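PDB 3G64: putative enoyl-CoA hydratase from Streptomyces coelicolor A3, which probably catalyses the addition of water across the double bond of enoyl-CoA thioesters, a reaction of crotonase-like enzymes. Local coordinates for residues 41-46 against 96-101; 129-134 against 158-163. All blocks are in the same frame, centred on the assembly; numbering follows the deposited sequence.

Interaction 1: 41-46 against 96-101; sequences LTFEAY and LDFNRM
Phe-43 and Tyr-46, three residues apart on the first turn of helix 43-58, close on Phe-98 of helix 92-111 as an aromatic cluster within the crotonase-like fold. Both ring pairs are offset edge-to-face. Phe-43 turns its edge toward the Phe-98 face, with CE1 3.5 Å from Phe-98 CD1. The planes of this pair stand at 80°. Phe-98 in turn presents its edge to the face of Tyr-46; here the planes meet at 76° and Phe-98 CE1 lies 3.9 Å from Tyr-46 CE2. Phe-98 is thus the middle ring, receiving the edge of Phe-43 on its face and turning its own edge to Tyr-46. Its CB already points to 41-46, and chi1 of 166° puts CG anti to the backbone N, beside the carbonyl carbon.

Aliphatic packing continues the contact one turn further along. Met-101, modelled as selenomethionine, extends through its first two torsions and then bends at the third, bringing CE 3.6 Å from Tyr-46 CB and 3.9 Å from Phe-43 O. Its methyl end therefore meets both the side chain and the backbone of the facing turn. Ile-83 of helix 80-87 touches the side chains of Phe-43, Tyr-46 and Phe-98, and Ala-86 touches Phe-43, while Met-254 of the second subunit packs on Phe-98, so the cluster reaches a subunit interface.

A capping bond fixes the start of the helix that carries two of the rings. Thr-42 is the N-cap: its OG1 accepts the backbone N-H of Ala-45 at 3.1 Å, measured from Ala-45 N.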
loop_
_atom_site.group_PDB
_atom_site.type_symbol
_atom_site.label_atom_id
_atom_site.label_comp_id
_atom_site.label_asym_id
_atom_site.label_seq_id
_atom_site.Cartn_x
_atom_site.Cartn_y
_atom_site.Cartn_z
ATOM N N LEU A 41 -3.906 -10.355 27.647
ATOM C CA LEU A 41 -4.909 -11.296 27.189
ATOM C C LEU A 41 -4.643 -12.738 27.622
ATOM O O LEU A 41 -3.508 -13.215 27.625
ATOM C CB LEU A 41 -4.986 -11.232 25.663
ATOM C CG LEU A 41 -5.351 -9.880 25.067
ATOM C CD1 LEU A 41 -5.154 -9.893 23.536
ATOM C CD2 LEU A 41 -6.781 -9.572 25.437
ATOM N N THR A 42 -5.720 -13.435 27.957
ATOM C CA THR A 42 -5.659 -14.847 28.286
ATOM C C THR A 42 -6.372 -15.647 27.181
ATOM O O THR A 42 -7.038 -15.069 26.325
ATOM C CB THR A 42 -6.417 -15.097 29.553
ATOM O OG1 THR A 42 -7.771 -14.684 29.338
ATOM C CG2 THR A 42 -5.810 -14.260 30.740
ATOM N N PHE A 43 -6.273 -16.971 27.243
ATOM C CA PHE A 43 -6.971 -17.815 26.304
ATOM C C PHE A 43 -8.450 -17.489 26.297
ATOM O O PHE A 43 -9.067 -17.457 25.241
ATOM C CB PHE A 43 -6.772 -19.293 26.682
ATOM C CG PHE A 43 -5.353 -19.766 26.507
ATOM C CD1 PHE A 43 -4.670 -19.503 25.334
ATOM C CD2 PHE A 43 -4.701 -20.437 27.519
ATOM C CE1 PHE A 43 -3.352 -19.917 25.160
ATOM C CE2 PHE A 43 -3.390 -20.859 27.364
ATOM C CZ PHE A 43 -2.712 -20.602 26.173
ATOM N N GLU A 44 -9.023 -17.285 27.480
ATOM C CA GLU A 44 -10.466 -17.061 27.606
ATOM C C GLU A 44 -10.893 -15.694 27.063
ATOM O O GLU A 44 -12.015 -15.539 26.605
ATOM C CB GLU A 44 -10.916 -17.188 29.070
ATOM C CG GLU A 44 -10.852 -18.601 29.611
ATOM C CD GLU A 44 -9.436 -19.019 30.030
ATOM O OE1 GLU A 44 -8.516 -18.160 30.110
ATOM O OE2 GLU A 44 -9.247 -20.235 30.270
ATOM N N ALA A 45 -10.011 -14.702 27.125
ATOM C CA ALA A 45 -10.342 -13.401 26.563
ATOM C C ALA A 45 -10.363 -13.476 25.032
ATOM O O ALA A 45 -11.224 -12.889 24.385
ATOM C CB ALA A 45 -9.366 -12.345 27.032
ATOM N N TYR A 46 -9.395 -14.178 24.453
ATOM C CA TYR A 46 -9.442 -14.418 23.013
ATOM C C TYR A 46 -10.740 -15.148 22.639
ATOM O O TYR A 46 -11.362 -14.830 21.629
ATOM C CB TYR A 46 -8.253 -15.260 22.574
ATOM C CG TYR A 46 -6.966 -14.480 22.383
ATOM C CD1 TYR A 46 -6.862 -13.488 21.402
ATOM C CD2 TYR A 46 -5.847 -14.769 23.144
ATOM C CE1 TYR A 46 -5.666 -12.792 21.211
ATOM C CE2 TYR A 46 -4.661 -14.093 22.955
ATOM C CZ TYR A 46 -4.579 -13.107 21.992
ATOM O OH TYR A 46 -3.382 -12.456 21.834
ATOM N N LEU A 96 -1.518 -25.136 17.028
ATOM C CA LEU A 96 -2.124 -24.630 15.811
ATOM C C LEU A 96 -3.481 -23.990 16.113
ATOM O O LEU A 96 -3.807 -22.926 15.557
ATOM C CB LEU A 96 -2.273 -25.742 14.745
ATOM C CG LEU A 96 -2.866 -25.309 13.393
ATOM C CD1 LEU A 96 -1.873 -24.431 12.605
ATOM C CD2 LEU A 96 -3.239 -26.562 12.556
ATOM N N ASP A 97 -4.272 -24.642 16.965
ATOM C CA ASP A 97 -5.600 -24.112 17.309
ATOM C C ASP A 97 -5.479 -22.712 17.949
ATOM O O ASP A 97 -6.311 -21.829 17.705
ATOM C CB ASP A 97 -6.293 -25.028 18.346
ATOM C CG ASP A 97 -6.880 -26.308 17.731
ATOM O OD1 ASP A 97 -7.083 -26.351 16.507
ATOM O OD2 ASP A 97 -7.148 -27.270 18.490
ATOM N N PHE A 98 -4.484 -22.523 18.817
ATOM C CA PHE A 98 -4.340 -21.219 19.503
ATOM C C PHE A 98 -4.004 -20.136 18.452
ATOM O O PHE A 98 -4.625 -19.080 18.388
ATOM C CB PHE A 98 -3.266 -21.247 20.621
ATOM C CG PHE A 98 -2.877 -19.872 21.076
ATOM C CD1 PHE A 98 -3.790 -19.090 21.793
ATOM C CD2 PHE A 98 -1.668 -19.310 20.701
ATOM C CE1 PHE A 98 -3.488 -17.757 22.162
ATOM C CE2 PHE A 98 -1.339 -17.961 21.090
ATOM C CZ PHE A 98 -2.263 -17.196 21.806
ATOM N N ASN A 99 -3.023 -20.406 17.604
ATOM C CA ASN A 99 -2.649 -19.408 16.621
ATOM C C ASN A 99 -3.695 -19.159 15.561
ATOM O O ASN A 99 -3.804 -18.043 15.032
ATOM C CB ASN A 99 -1.287 -19.710 16.029
ATOM C CG ASN A 99 -0.192 -19.586 17.075
ATOM O OD1 ASN A 99 0.146 -18.465 17.499
ATOM N ND2 ASN A 99 0.334 -20.720 17.529
ATOM N N ARG A 100 -4.490 -20.176 15.273
ATOM C CA ARG A 100 -5.598 -19.965 14.353
ATOM C C ARG A 100 -6.658 -19.095 15.017
ATOM O O ARG A 100 -7.283 -18.270 14.368
ATOM C CB ARG A 100 -6.221 -21.298 13.923
ATOM C CG ARG A 100 -7.425 -21.117 12.999
ATOM C CD ARG A 100 -7.864 -22.455 12.400
ATOM N NE ARG A 100 -7.057 -22.866 11.244
ATOM C CZ ARG A 100 -6.471 -24.057 11.131
ATOM N NH1 ARG A 100 -6.607 -24.929 12.126
ATOM N NH2 ARG A 100 -5.766 -24.384 10.025
HETATM N N MSE A 101 -6.886 -19.314 16.305
HETATM C CA MSE A 101 -7.911 -18.557 17.001
HETATM C C MSE A 101 -7.547 -17.064 17.026
HETATM O O MSE A 101 -8.406 -16.208 16.843
HETATM C CB MSE A 101 -8.093 -19.064 18.433
HETATM C CG MSE A 101 -8.839 -18.040 19.313
HETATM SE SE MSE A 101 -9.312 -18.710 21.102
HETATM C CE MSE A 101 -7.515 -18.702 21.931
#

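Interaction 2: 129-134 against 158-163; sequences AVLALA and GDMGAA
Val-130 of helix 127-134 packs with both methyls against the turn that leads into helix 162-170, in a buried, apolar contact. Its CG1 is anti to the backbone N (chi1 -171°) and lies 3.6 Å from Met-160 O and 3.9 Å from Met-160 CG. CG2, on the other branch, meets Ala-162 CB at 3.8 Å. The two methyls therefore span the turn, one on Met-160 and one on the first residue of the following helix, and the backbones come close: the CA atoms of Val-130 and Ala-162 are 5.9 Å apart.

Leucines flank this centre more loosely. Leu-131 CD2 reaches Met-160 CE, the end of a selenomethionine chain bent at its third torsion, at 4.2 Å, whereas Leu-133 CD2 lies 4.3 Å from Ala-162 O. Val-106 of helix 92-111 touches both Val-130 and Met-160, adding a third helix to the packing.

Hydrogen bonds shape the turn itself. Asp-159 to Ala-162 form a type I' turn, closed by Ala-162 N to Asp-159 O at 3.0 Å; its two central residues have positive phi, and at Gly-161 (phi 96°) the backbone itself calls for glycine, since a side chain would collide with Met-160 O. The second subunit also holds it: Asp-246 of that chain accepts from Gly-161 N through OD2, and its Gln-250 donates NE2 to Asp-159 OD1.

In crotonase-like enzymes the helix at this place has its N-terminus at the oxyanion hole; helix 127-134, just after strand 123-125, probably corresponds, and this contact joins it to the turn before helix 162-170.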
loop_
_atom_site.group_PDB
_atom_site.type_symbol
_atom_site.label_atom_id
_atom_site.label_comp_id
_atom_site.label_asym_id
_atom_site.label_seq_id
_atom_site.Cartn_x
_atom_site.Cartn_y
_atom_site.Cartn_z
ATOM N N ALA A 129 -1.254 -4.351 19.875
ATOM C CA ALA A 129 -0.982 -3.537 18.703
ATOM C C ALA A 129 -1.697 -4.093 17.457
ATOM O O ALA A 129 -2.132 -3.327 16.599
ATOM C CB ALA A 129 0.558 -3.461 18.461
ATOM N N VAL A 130 -1.844 -5.417 17.350
ATOM C CA VAL A 130 -2.483 -5.957 16.137
ATOM C C VAL A 130 -3.984 -5.757 16.182
ATOM O O VAL A 130 -4.608 -5.481 15.151
ATOM C CB VAL A 130 -2.145 -7.446 15.852
ATOM C CG1 VAL A 130 -2.690 -7.871 14.411
ATOM C CG2 VAL A 130 -0.640 -7.661 15.939
ATOM N N LEU A 131 -4.567 -5.885 17.372
ATOM C CA LEU A 131 -5.984 -5.573 17.532
ATOM C C LEU A 131 -6.244 -4.107 17.169
ATOM O O LEU A 131 -7.200 -3.795 16.468
ATOM C CB LEU A 131 -6.417 -5.835 18.976
ATOM C CG LEU A 131 -6.524 -7.330 19.311
ATOM C CD1 LEU A 131 -6.936 -7.503 20.777
ATOM C CD2 LEU A 131 -7.526 -8.023 18.350
ATOM N N ALA A 132 -5.372 -3.218 17.620
ATOM C CA ALA A 132 -5.491 -1.810 17.249
ATOM C C ALA A 132 -5.393 -1.653 15.722
ATOM O O ALA A 132 -6.188 -0.962 15.099
ATOM C CB ALA A 132 -4.407 -0.979 17.951
ATOM N N LEU A 133 -4.412 -2.317 15.125
ATOM C CA LEU A 133 -4.189 -2.205 13.687
ATOM C C LEU A 133 -5.393 -2.736 12.878
ATOM O O LEU A 133 -5.683 -2.249 11.789
ATOM C CB LEU A 133 -2.912 -3.005 13.341
ATOM C CG LEU A 133 -2.354 -3.001 11.917
ATOM C CD1 LEU A 133 -1.942 -1.572 11.535
ATOM C CD2 LEU A 133 -1.167 -3.965 11.846
ATOM N N ALA A 134 -6.107 -3.721 13.416
ATOM C CA ALA A 134 -7.230 -4.313 12.687
ATOM C C ALA A 134 -8.486 -3.427 12.716
ATOM O O ALA A 134 -9.338 -3.500 11.829
ATOM C CB ALA A 134 -7.551 -5.710 13.225
ATOM N N GLY A 158 4.852 -11.985 11.696
ATOM C CA GLY A 158 3.613 -12.348 11.017
ATOM C C GLY A 158 2.676 -12.994 12.002
ATOM O O GLY A 158 2.399 -14.190 11.915
ATOM N N ASP A 159 2.254 -12.257 13.012
ATOM C CA ASP A 159 1.436 -12.885 14.050
ATOM C C ASP A 159 0.028 -12.350 13.870
ATOM O O ASP A 159 -0.158 -11.129 13.776
ATOM C CB ASP A 159 1.941 -12.505 15.462
ATOM C CG ASP A 159 1.196 -13.244 16.585
ATOM O OD1 ASP A 159 1.505 -14.411 16.841
ATOM O OD2 ASP A 159 0.308 -12.654 17.238
HETATM N N MSE A 160 -0.938 -13.261 13.814
HETATM C CA MSE A 160 -2.359 -12.942 13.718
HETATM C C MSE A 160 -2.700 -11.847 12.688
HETATM O O MSE A 160 -3.584 -11.005 12.900
HETATM C CB MSE A 160 -2.921 -12.643 15.129
HETATM C CG MSE A 160 -2.307 -11.442 15.839
HETATM SE SE MSE A 160 -2.684 -11.464 17.789
HETATM C CE MSE A 160 -4.565 -10.918 17.776
ATOM N N GLY A 161 -2.020 -11.882 11.546
ATOM C CA GLY A 161 -2.342 -10.965 10.460
ATOM C C GLY A 161 -1.510 -9.695 10.369
ATOM O O GLY A 161 -1.701 -8.906 9.458
ATOM N N ALA A 162 -0.589 -9.487 11.302
ATOM C CA ALA A 162 0.165 -8.233 11.343
ATOM C C ALA A 162 0.994 -8.005 10.078
ATOM O O ALA A 162 1.130 -6.895 9.630
ATOM C CB ALA A 162 1.082 -8.202 12.575
ATOM N N ALA A 163 1.560 -9.059 9.511
ATOM C CA ALA A 163 2.401 -8.876 8.340
ATOM C C ALA A 163 1.562 -8.678 7.071
ATOM O O ALA A 163 2.078 -8.218 6.037
ATOM C CB ALA A 163 3.366 -10.054 8.159
#

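In the fold
Interaction 1 closes before interaction 2 opens along the chain, and their centres lie 14 Å apart. They join directly: Leu-41 CD1 meets Leu-131 CD1 at 4.1 Å, and Tyr-46 CE1 meets Met-160 CE at the same separation. Helix 92-111 links them further, supplying Phe-98 and Met-101 to interaction 1 and packing through Thr-102 and Val-106 on Met-160 of interaction 2. Interaction 1 sits farther out, about 17 Å between its centre and that of the chain, against about 10 Å for interaction 2. Gln-250 of the second subunit approaches Asn-99 and Asp-159, so the two touching contacts both border the interface with that subunit in the three-chain assembly.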